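Local coordinates for protein putative transcriptional regulator (Bacillus cytotoxicus NVH 391-98, PDB 3K4H) that probably regulates transcription as a LacI-family regulator, its periplasmic-binding-protein-like core sensing a small effector, likely a sugar, and pairing with a second copy, at the interface of chains A and B. Numbering follows the deposited sequence. Chains: chain A/B, putative transcriptional regulator.

Contacts 1 and 2 belong to one two-fold interface between the copies of this LacI-type regulator, and the centres of their C-alpha atoms lie about 31 Å apart. No residue is shared between them. Contact 1 brings together the ends of helices 144-159 of chain A and 144-160 of chain B, with helix 115-128 of chain A alongside; contact 2 sets the stretch before strand 271-273 of chain A against helix 247-264 of chain B. Each has a twin with the chains exchanged. The pair, probably the biological dimer since LacI-family cores typically pair, touches at well-separated places, which probably limits how the cores can shift.

Contact 1: the interface of chains A and B. Residues chain A 120, 155, 159; chain B 155, 158-159.
A:Arg120 reaches from helix 115-128 to B:Asp155 on helix 144-160, in the two-fold interface of a LacI-family regulator. The two side chains come from opposite directions and form a salt bridge that is also a hydrogen bond: NH2 of the guanidinium donates to carboxylate OD2 of B:Asp155 at 2.6 Å, with 153° at the hydrogen. The acceptor lies at the guanidinium edge, practically in its plane, yet the nitrogen meets OD2 from above the carboxylate plane. The planes of the two flat groups are turned 57° apart, and this is an end-on contact through one nitrogen. Bends at chi2 and chi3 carry the arginine chain to this position.

Over one guanidinium face sits A:Leu159 from the same chain, its methyl CD1 3.5 Å above the plane and displaced toward the rim; this apolar cover over the arginine and beside B:Asp155 may strengthen their ionic attraction. That leucine also works across the boundary. It crosses B:Asp155 at about a right angle, its CD2 lying 3.6 Å from the other carboxylate oxygen, OD1. It also crosses B:Leu159 obliquely, though the closeness of their methyls is doubtful as modelled. CG of A:Leu159 stands anti to its carbonyl carbon (chi1 -74°), and from there the branch spreads its methyls between the aspartate and B:Lys158. The aliphatic part of that lysine runs across the leucine, its CD 3.5 Å from A:Leu159 CD2.

On the two-fold-related side, B:Leu159 turns methyl CD1 toward the carboxylate of A:Asp155, 3.6 Å from OD1, again crossing at roughly a right angle.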
ATOM      1  N   ARG A 120      10.548  -6.770   1.680  1.00 46.99           N
ATOM      2  CA  ARG A 120      11.679  -6.004   1.203  1.00 47.15           C
ATOM      3  C   ARG A 120      12.493  -5.515   2.381  1.00 47.07           C
ATOM      4  O   ARG A 120      13.705  -5.610   2.364  1.00 47.31           O
ATOM      5  CB  ARG A 120      11.201  -4.791   0.386  1.00 47.69           C
ATOM      6  CG  ARG A 120      11.137  -5.007  -1.095  1.00 48.63           C
ATOM      7  CD  ARG A 120      12.329  -4.372  -1.769  1.00 48.27           C
ATOM      8  NE  ARG A 120      11.948  -3.648  -2.988  1.00 49.91           N
ATOM      9  CZ  ARG A 120      12.553  -2.550  -3.434  1.00 48.50           C
ATOM     10  NH1 ARG A 120      13.580  -2.021  -2.784  1.00 49.98           N
ATOM     11  NH2 ARG A 120      12.127  -1.977  -4.539  1.00 50.10           N
ATOM     12  N   ASP A 155      13.011  -9.373  -4.902  1.00 51.13           N
ATOM     13  CA  ASP A 155      13.452  -8.123  -5.523  1.00 50.47           C
ATOM     14  C   ASP A 155      14.598  -7.511  -4.748  1.00 49.80           C
ATOM     15  O   ASP A 155      15.568  -7.038  -5.334  1.00 49.52           O
ATOM     16  CB  ASP A 155      12.308  -7.100  -5.635  1.00 50.56           C
ATOM     17  CG  ASP A 155      11.344  -7.405  -6.779  1.00 56.74           C
ATOM     18  OD1 ASP A 155      11.688  -8.179  -7.700  1.00 50.93           O
ATOM     19  OD2 ASP A 155      10.220  -6.869  -6.753  1.00 50.64           O
ATOM     20  N   LEU A 159      18.229  -6.585  -6.234  1.00 50.42           N
ATOM     21  CA  LEU A 159      18.668  -5.204  -6.235  1.00 51.05           C
ATOM     22  C   LEU A 159      20.035  -5.020  -5.597  1.00 51.54           C
ATOM     23  O   LEU A 159      20.724  -4.061  -5.892  1.00 51.52           O
ATOM     24  CB  LEU A 159      17.605  -4.274  -5.613  1.00 51.03           C
ATOM     25  CG  LEU A 159      16.388  -4.021  -6.531  1.00 40.60           C
ATOM     26  CD1 LEU A 159      15.158  -3.587  -5.761  1.00 50.79           C
ATOM     27  CD2 LEU A 159      16.700  -3.035  -7.666  1.00 50.73           C
TER
ATOM     28  N   ASP B 155      14.013   1.284  -9.979  1.00 57.64           N
ATOM     29  CA  ASP B 155      14.008  -0.131  -9.629  1.00 56.38           C
ATOM     30  C   ASP B 155      13.666  -1.028 -10.805  1.00 56.26           C
ATOM     31  O   ASP B 155      14.332  -2.033 -11.022  1.00 56.13           O
ATOM     32  CB  ASP B 155      13.067  -0.412  -8.458  1.00 55.69           C
ATOM     33  CG  ASP B 155      13.701  -0.102  -7.115  1.00 51.52           C
ATOM     34  OD1 ASP B 155      14.934   0.064  -7.077  1.00 55.74           O
ATOM     35  OD2 ASP B 155      12.975  -0.016  -6.095  1.00 55.40           O
ATOM     36  N   LYS B 158      16.580  -1.207 -12.894  1.00 57.27           N
ATOM     37  CA  LYS B 158      17.669  -1.946 -12.343  1.00 57.22           C
ATOM     38  C   LYS B 158      17.418  -3.398 -12.492  1.00 56.82           C
ATOM     39  O   LYS B 158      18.292  -4.142 -12.779  1.00 57.03           O
ATOM     40  CB  LYS B 158      17.774  -1.618 -10.885  1.00 57.83           C
ATOM     41  CG  LYS B 158      19.142  -1.412 -10.395  1.00 75.00           C
ATOM     42  CD  LYS B 158      19.145  -0.850  -8.992  1.00 58.89           C
ATOM     43  CE  LYS B 158      18.952   0.657  -8.985  1.00 75.36           C
ATOM     44  NZ  LYS B 158      19.457   1.344  -7.766  1.00 59.23           N
ATOM     45  N   LEU B 159      16.199  -3.803 -12.261  1.00 56.65           N
ATOM     46  CA  LEU B 159      15.799  -5.176 -12.392  1.00 56.93           C
ATOM     47  C   LEU B 159      15.961  -5.565 -13.809  1.00 58.09           C
ATOM     48  O   LEU B 159      16.279  -6.663 -14.131  1.00 58.48           O
ATOM     49  CB  LEU B 159      14.401  -5.401 -11.888  1.00 56.55           C
ATOM     50  CG  LEU B 159      14.134  -4.958 -10.457  1.00 52.27           C
ATOM     51  CD1 LEU B 159      12.981  -5.679  -9.926  1.00 55.85           C
ATOM     52  CD2 LEU B 159      15.279  -5.174  -9.569  1.00 56.10           C
TER

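Contact 2: the interface of chains A and B. Residues chain A 268, 270; chain B 252-253, 256, 272.
A:Lys270 and B:Glu253 meet in a patch of the two-fold interface, where an extended segment of one regulator chain lies against a helix of the other and adds a second region of contact to the assembly. The lysine precedes strand 271-273 of chain A; the glutamate projects from helix 247-264 of chain B. Their side chains cross at about a right angle, and it is the methylene part of the lysine that does the touching. CE of A:Lys270 lies 3.3 Å from carboxylate oxygen OE2 of B:Glu253. CD of A:Lys270 passes 4.0 Å from the carboxyl carbon, CD of B:Glu253.

The ammonium group is turned past the acid: NZ of A:Lys270 stands 4.2 Å from OE2 of B:Glu253, too far for a direct salt bridge, although the opposite charges probably still attract. CG of the lysine sits between its backbone N and carbonyl carbon (chi1 49°), and further bends at chi3 and chi4 swing the end of the chain away from a head-on approach. The glutamate is bent at chi2, which lifts its carboxylate toward the lysine.

Around this pair the packing is looser. B:Lys256, one helical turn along from the glutamate, has its NZ 5.5 Å from NZ of A:Lys270, and the acid may temper the proximity of the two like charges. B:Ile272 approaches the lysine chain from strand 271-274, with CG2 4.3 Å from CD of A:Lys270. At the other end of the patch, the hydroxyl OG1 of A:Thr268 lies obliquely off the rim of the B:Tyr252 ring, 4.4 Å from CE2, a loose contact. By seating the segment of one chain against the helix of its partner, the patch supports the paired arrangement of the two cores, the arrangement commonly used by LacI-family regulators.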
ATOM      1  N   THR A 268     -17.953   2.364  -2.986  1.00 77.44           N
ATOM      2  CA  THR A 268     -16.764   2.427  -3.759  1.00 75.62           C
ATOM      3  C   THR A 268     -15.787   1.493  -3.118  1.00 73.30           C
ATOM      4  O   THR A 268     -15.733   1.371  -1.914  1.00 73.54           O
ATOM      5  CB  THR A 268     -16.191   3.793  -3.723  1.00 75.94           C
ATOM      6  OG1 THR A 268     -17.128   4.675  -3.091  1.00 79.85           O
ATOM      7  CG2 THR A 268     -15.913   4.228  -5.115  1.00 79.71           C
ATOM      8  N   LYS A 270     -12.197   0.433  -2.114  1.00 62.23           N
ATOM      9  CA  LYS A 270     -10.910   0.945  -1.679  1.00 59.72           C
ATOM     10  C   LYS A 270     -10.089  -0.196  -1.106  1.00 56.75           C
ATOM     11  O   LYS A 270     -10.599  -1.287  -0.880  1.00 56.94           O
ATOM     12  CB  LYS A 270     -11.121   1.986  -0.582  1.00 60.21           C
ATOM     13  CG  LYS A 270     -12.051   1.492   0.514  1.00 57.39           C
ATOM     14  CD  LYS A 270     -12.343   2.556   1.529  1.00 61.14           C
ATOM     15  CE  LYS A 270     -13.849   2.680   1.735  1.00 57.95           C
ATOM     16  NZ  LYS A 270     -14.229   2.461   3.175  1.00 62.45           N
TER
ATOM     17  N   TYR B 252     -12.337  12.280  -2.109  1.00 46.75           N
ATOM     18  CA  TYR B 252     -13.537  11.645  -1.541  1.00 47.17           C
ATOM     19  C   TYR B 252     -13.203  10.764  -0.356  1.00 46.59           C
ATOM     20  O   TYR B 252     -13.845  10.828   0.692  1.00 45.30           O
ATOM     21  CB  TYR B 252     -14.206  10.785  -2.616  1.00 47.46           C
ATOM     22  CG  TYR B 252     -15.578  10.282  -2.252  1.00 51.43           C
ATOM     23  CD1 TYR B 252     -16.716  10.950  -2.672  1.00 47.65           C
ATOM     24  CD2 TYR B 252     -15.739   9.111  -1.516  1.00 47.74           C
ATOM     25  CE1 TYR B 252     -17.977  10.475  -2.346  1.00 51.55           C
ATOM     26  CE2 TYR B 252     -16.990   8.649  -1.173  1.00 51.17           C
ATOM     27  CZ  TYR B 252     -18.098   9.328  -1.590  1.00 47.40           C
ATOM     28  OH  TYR B 252     -19.347   8.845  -1.264  1.00 51.81           O
ATOM     29  N   GLU B 253     -12.187   9.931  -0.548  1.00 47.70           N
ATOM     30  CA  GLU B 253     -11.804   8.966   0.468  1.00 48.57           C
ATOM     31  C   GLU B 253     -11.124   9.635   1.672  1.00 48.45           C
ATOM     32  O   GLU B 253     -11.283   9.203   2.804  1.00 48.65           O
ATOM     33  CB  GLU B 253     -10.992   7.823  -0.139  1.00 48.62           C
ATOM     34  CG  GLU B 253     -11.467   6.493   0.365  1.00 67.46           C
ATOM     35  CD  GLU B 253     -12.848   6.156  -0.136  1.00 49.09           C
ATOM     36  OE1 GLU B 253     -13.062   6.262  -1.357  1.00 68.14           O
ATOM     37  OE2 GLU B 253     -13.717   5.765   0.668  1.00 67.74           O
ATOM     38  N   LYS B 256     -14.114  10.996   3.729  1.00 45.92           N
ATOM     39  CA  LYS B 256     -14.818   9.912   4.379  1.00 45.96           C
ATOM     40  C   LYS B 256     -14.057   9.574   5.637  1.00 45.98           C
ATOM     41  O   LYS B 256     -14.649   9.499   6.725  1.00 45.67           O
ATOM     42  CB  LYS B 256     -14.948   8.677   3.480  1.00 46.63           C
ATOM     43  CG  LYS B 256     -15.840   7.572   4.106  1.00 53.43           C
ATOM     44  CD  LYS B 256     -16.019   6.348   3.205  1.00 47.54           C
ATOM     45  CE  LYS B 256     -17.369   6.323   2.459  1.00 53.80           C
ATOM     46  NZ  LYS B 256     -18.546   5.810   3.267  1.00 48.68           N
ATOM     47  N   ILE B 272      -5.139   4.723   3.349  1.00 50.16           N
ATOM     48  CA  ILE B 272      -6.166   4.326   2.403  1.00 50.44           C
ATOM     49  C   ILE B 272      -5.572   4.507   1.031  1.00 50.38           C
ATOM     50  O   ILE B 272      -5.013   5.558   0.748  1.00 50.66           O
ATOM     51  CB  ILE B 272      -7.444   5.177   2.578  1.00 51.19           C
ATOM     52  CG1 ILE B 272      -7.790   5.275   4.066  1.00 41.79           C
ATOM     53  CG2 ILE B 272      -8.600   4.574   1.802  1.00 41.30           C
ATOM     54  CD1 ILE B 272      -8.600   6.475   4.430  1.00 51.70           C
TER